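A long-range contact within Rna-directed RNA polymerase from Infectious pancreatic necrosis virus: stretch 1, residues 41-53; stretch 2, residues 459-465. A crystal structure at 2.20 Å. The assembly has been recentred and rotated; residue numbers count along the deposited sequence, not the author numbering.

Stretch 1, residues 41-53: PLDSPQAAAQFLK
Stretch 2 459-465: LMNLQLK

This is a small apolar contact, 356 Å² summed over both sides, in which the first two turns of a helix, and the loop before it, rest on a β-turn and the strand that leaves it, with no hydrogen bond crossing between them.

The helix runs from Pro45 through Lys53 and beyond, with phi/psi near -63/-43. Ser44 (-128/147, chi1 p) caps it: its OG accepts a weak bond from Ala47 N at 3.4 Å, while its O takes Ala48 N at 2.9 Å and begins the i-to-i+4 ladder. Stretch 2 begins with a type II' turn from Leu459 to Leu462, with Met460 at 62/-128 and Asn461 at -103/15, closed by Leu462 N to Leu459 O at 2.9 Å and Leu459 N to Leu462 O at 3.1 Å. Strand 462-465 then runs in nearly the helix direction, at 21° and 10.6 Å between axes. The CA atoms of Pro45 and Met460 lie 6.3 Å apart, those of Leu52 and Leu464 9.3 Å, so the backbones are farther apart there, and a leucine from each side spans the distance.

Met460 (m, t, chi3 -144°) points toward stretch 1 and packs against the turn leading into the helix. Its SD lies 3.3 Å from Pro45 N and 3.7 Å from Pro45 CD; its CE sits 3.4 Å from Leu42 O and 3.8 Å from Ala48 CB. The thioether thus meets backbone as well as apolar side chains. Asn461 (chi1 p) brings OD1 to 3.1 Å from Pro45 CB, a close polar-to-carbon contact.

Next, Leu462 (m, t) points toward the helix, its CD1 4.0 Å from Ala48 CB and 3.9 Å from Ala49 N, its CD2 4.1 Å from Ala49 CB; both alanine methyls lie against the leucine end. One strand alternation later, Leu464 (m, t) places CD2 3.5 Å from CD1 of Leu52 (m, t), while Gln463, between Leu462 and Leu464 in sequence, stays out of reach. The spacing rule is i, i+4 on the helix, Ala48 and Leu52, against i, i+2 on the strand.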

# COMPACT_ATOMS: atom_id res chain seq x y z
N PRO B 41 -0.32 7.42 -30.53
CA PRO B 41 -1.30 6.90 -31.50
C PRO B 41 -2.46 6.13 -30.85
O PRO B 41 -3.42 5.86 -31.54
CB PRO B 41 -0.47 5.98 -32.40
CG PRO B 41 0.65 5.55 -31.57
CD PRO B 41 0.97 6.70 -30.65
N LEU B 42 -2.38 5.81 -29.55
CA LEU B 42 -3.47 5.08 -28.89
C LEU B 42 -4.29 5.98 -27.93
O LEU B 42 -4.97 5.46 -27.06
CB LEU B 42 -2.93 3.85 -28.11
CG LEU B 42 -1.99 2.85 -28.81
CD1 LEU B 42 -1.44 1.82 -27.82
CD2 LEU B 42 -2.66 2.17 -30.01
N ASP B 43 -4.27 7.33 -28.13
CA ASP B 43 -4.99 8.28 -27.27
C ASP B 43 -6.49 8.43 -27.64
O ASP B 43 -7.14 9.39 -27.22
CB ASP B 43 -4.29 9.66 -27.26
CG ASP B 43 -4.35 10.47 -28.55
OD1 ASP B 43 -4.80 9.92 -29.59
OD2 ASP B 43 -3.96 11.65 -28.52
N SER B 44 -7.04 7.47 -28.40
CA SER B 44 -8.45 7.48 -28.78
C SER B 44 -9.08 6.13 -28.44
O SER B 44 -8.38 5.12 -28.52
CB SER B 44 -8.62 7.79 -30.26
OG SER B 44 -8.14 6.74 -31.08
N PRO B 45 -10.38 6.07 -28.06
CA PRO B 45 -10.99 4.78 -27.71
C PRO B 45 -10.89 3.71 -28.80
O PRO B 45 -10.69 2.55 -28.46
CB PRO B 45 -12.45 5.14 -27.45
CG PRO B 45 -12.42 6.56 -27.06
CD PRO B 45 -11.35 7.18 -27.89
N GLN B 46 -10.99 4.12 -30.09
CA GLN B 46 -10.90 3.23 -31.25
C GLN B 46 -9.52 2.57 -31.36
O GLN B 46 -9.44 1.35 -31.45
CB GLN B 46 -11.23 3.98 -32.56
CG GLN B 46 -12.39 4.99 -32.50
CD GLN B 46 -11.96 6.37 -32.03
OE1 GLN B 46 -12.42 6.88 -31.01
NE2 GLN B 46 -11.06 7.02 -32.78
N ALA B 47 -8.45 3.38 -31.34
CA ALA B 47 -7.06 2.91 -31.42
C ALA B 47 -6.69 2.08 -30.19
O ALA B 47 -6.04 1.05 -30.34
CB ALA B 47 -6.11 4.08 -31.56
N ALA B 48 -7.16 2.49 -28.99
CA ALA B 48 -6.92 1.77 -27.74
C ALA B 48 -7.61 0.40 -27.75
O ALA B 48 -6.97 -0.60 -27.42
CB ALA B 48 -7.38 2.59 -26.54
N ALA B 49 -8.89 0.35 -28.16
CA ALA B 49 -9.66 -0.89 -28.21
C ALA B 49 -9.04 -1.88 -29.21
O ALA B 49 -8.85 -3.05 -28.86
CB ALA B 49 -11.12 -0.61 -28.57
N GLN B 50 -8.67 -1.39 -30.41
CA GLN B 50 -8.04 -2.18 -31.47
C GLN B 50 -6.73 -2.83 -30.98
O GLN B 50 -6.54 -4.03 -31.21
CB GLN B 50 -7.78 -1.30 -32.70
CG GLN B 50 -7.39 -2.04 -33.97
CD GLN B 50 -6.91 -1.06 -35.01
OE1 GLN B 50 -5.90 -0.35 -34.82
NE2 GLN B 50 -7.65 -0.95 -36.12
N PHE B 51 -5.85 -2.04 -30.32
CA PHE B 51 -4.58 -2.49 -29.74
C PHE B 51 -4.80 -3.61 -28.71
O PHE B 51 -4.07 -4.60 -28.72
CB PHE B 51 -3.84 -1.29 -29.09
CG PHE B 51 -2.65 -1.63 -28.22
CD1 PHE B 51 -1.37 -1.73 -28.77
CD2 PHE B 51 -2.79 -1.79 -26.84
CE1 PHE B 51 -0.26 -2.00 -27.96
CE2 PHE B 51 -1.68 -2.06 -26.03
CZ PHE B 51 -0.42 -2.17 -26.59
N LEU B 52 -5.79 -3.44 -27.81
CA LEU B 52 -6.10 -4.45 -26.78
C LEU B 52 -6.69 -5.71 -27.42
O LEU B 52 -6.35 -6.82 -27.00
CB LEU B 52 -7.04 -3.88 -25.70
CG LEU B 52 -6.47 -2.74 -24.85
CD1 LEU B 52 -7.55 -2.09 -24.03
CD2 LEU B 52 -5.35 -3.21 -23.94
N LYS B 53 -7.50 -5.53 -28.46
CA LYS B 53 -8.09 -6.64 -29.22
C LYS B 53 -6.97 -7.44 -29.92
O LYS B 53 -6.90 -8.66 -29.75
CB LYS B 53 -9.14 -6.13 -30.22
N LEU B 459 -10.95 3.31 -18.53
CA LEU B 459 -9.99 4.15 -19.25
C LEU B 459 -10.68 4.61 -20.50
O LEU B 459 -11.12 3.77 -21.28
CB LEU B 459 -8.67 3.40 -19.55
CG LEU B 459 -7.54 4.26 -20.08
CD1 LEU B 459 -6.89 5.06 -18.94
CD2 LEU B 459 -6.51 3.42 -20.81
N MET B 460 -10.81 5.95 -20.67
CA MET B 460 -11.59 6.59 -21.75
C MET B 460 -13.04 6.13 -21.54
O MET B 460 -13.53 6.22 -20.40
CB MET B 460 -11.03 6.27 -23.16
CG MET B 460 -9.58 6.67 -23.33
SD MET B 460 -9.06 6.60 -25.04
CE MET B 460 -7.47 6.05 -24.87
N ASN B 461 -13.70 5.59 -22.57
CA ASN B 461 -15.05 5.04 -22.48
C ASN B 461 -14.99 3.49 -22.42
O ASN B 461 -16.00 2.83 -22.63
CB ASN B 461 -15.89 5.54 -23.69
CG ASN B 461 -15.49 4.98 -25.03
OD1 ASN B 461 -14.42 4.37 -25.20
ND2 ASN B 461 -16.34 5.14 -26.03
N LEU B 462 -13.78 2.91 -22.14
CA LEU B 462 -13.56 1.46 -22.14
C LEU B 462 -13.53 0.85 -20.74
O LEU B 462 -12.73 1.24 -19.89
CB LEU B 462 -12.24 1.10 -22.87
CG LEU B 462 -12.07 1.57 -24.33
CD1 LEU B 462 -10.69 1.29 -24.82
CD2 LEU B 462 -13.07 0.91 -25.28
N GLN B 463 -14.39 -0.18 -20.55
CA GLN B 463 -14.44 -0.95 -19.31
C GLN B 463 -13.62 -2.20 -19.55
O GLN B 463 -14.02 -3.09 -20.32
CB GLN B 463 -15.88 -1.23 -18.88
CG GLN B 463 -16.54 0.02 -18.31
CD GLN B 463 -18.02 -0.14 -18.11
OE1 GLN B 463 -18.50 -1.19 -17.67
NE2 GLN B 463 -18.76 0.92 -18.41
N LEU B 464 -12.41 -2.19 -18.99
CA LEU B 464 -11.42 -3.24 -19.19
C LEU B 464 -11.33 -4.19 -18.02
O LEU B 464 -11.58 -3.78 -16.90
CB LEU B 464 -10.03 -2.60 -19.42
CG LEU B 464 -9.97 -1.53 -20.51
CD1 LEU B 464 -8.65 -0.80 -20.49
CD2 LEU B 464 -10.35 -2.10 -21.90
N LYS B 465 -10.94 -5.43 -18.29
CA LYS B 465 -10.69 -6.43 -17.25
C LYS B 465 -9.45 -6.04 -16.45
O LYS B 465 -8.50 -5.50 -17.03
CB LYS B 465 -10.48 -7.81 -17.91
CG LYS B 465 -10.39 -8.98 -16.93
CD LYS B 465 -11.77 -9.25 -16.29
CE LYS B 465 -11.65 -10.28 -15.20
NZ LYS B 465 -12.93 -10.45 -14.49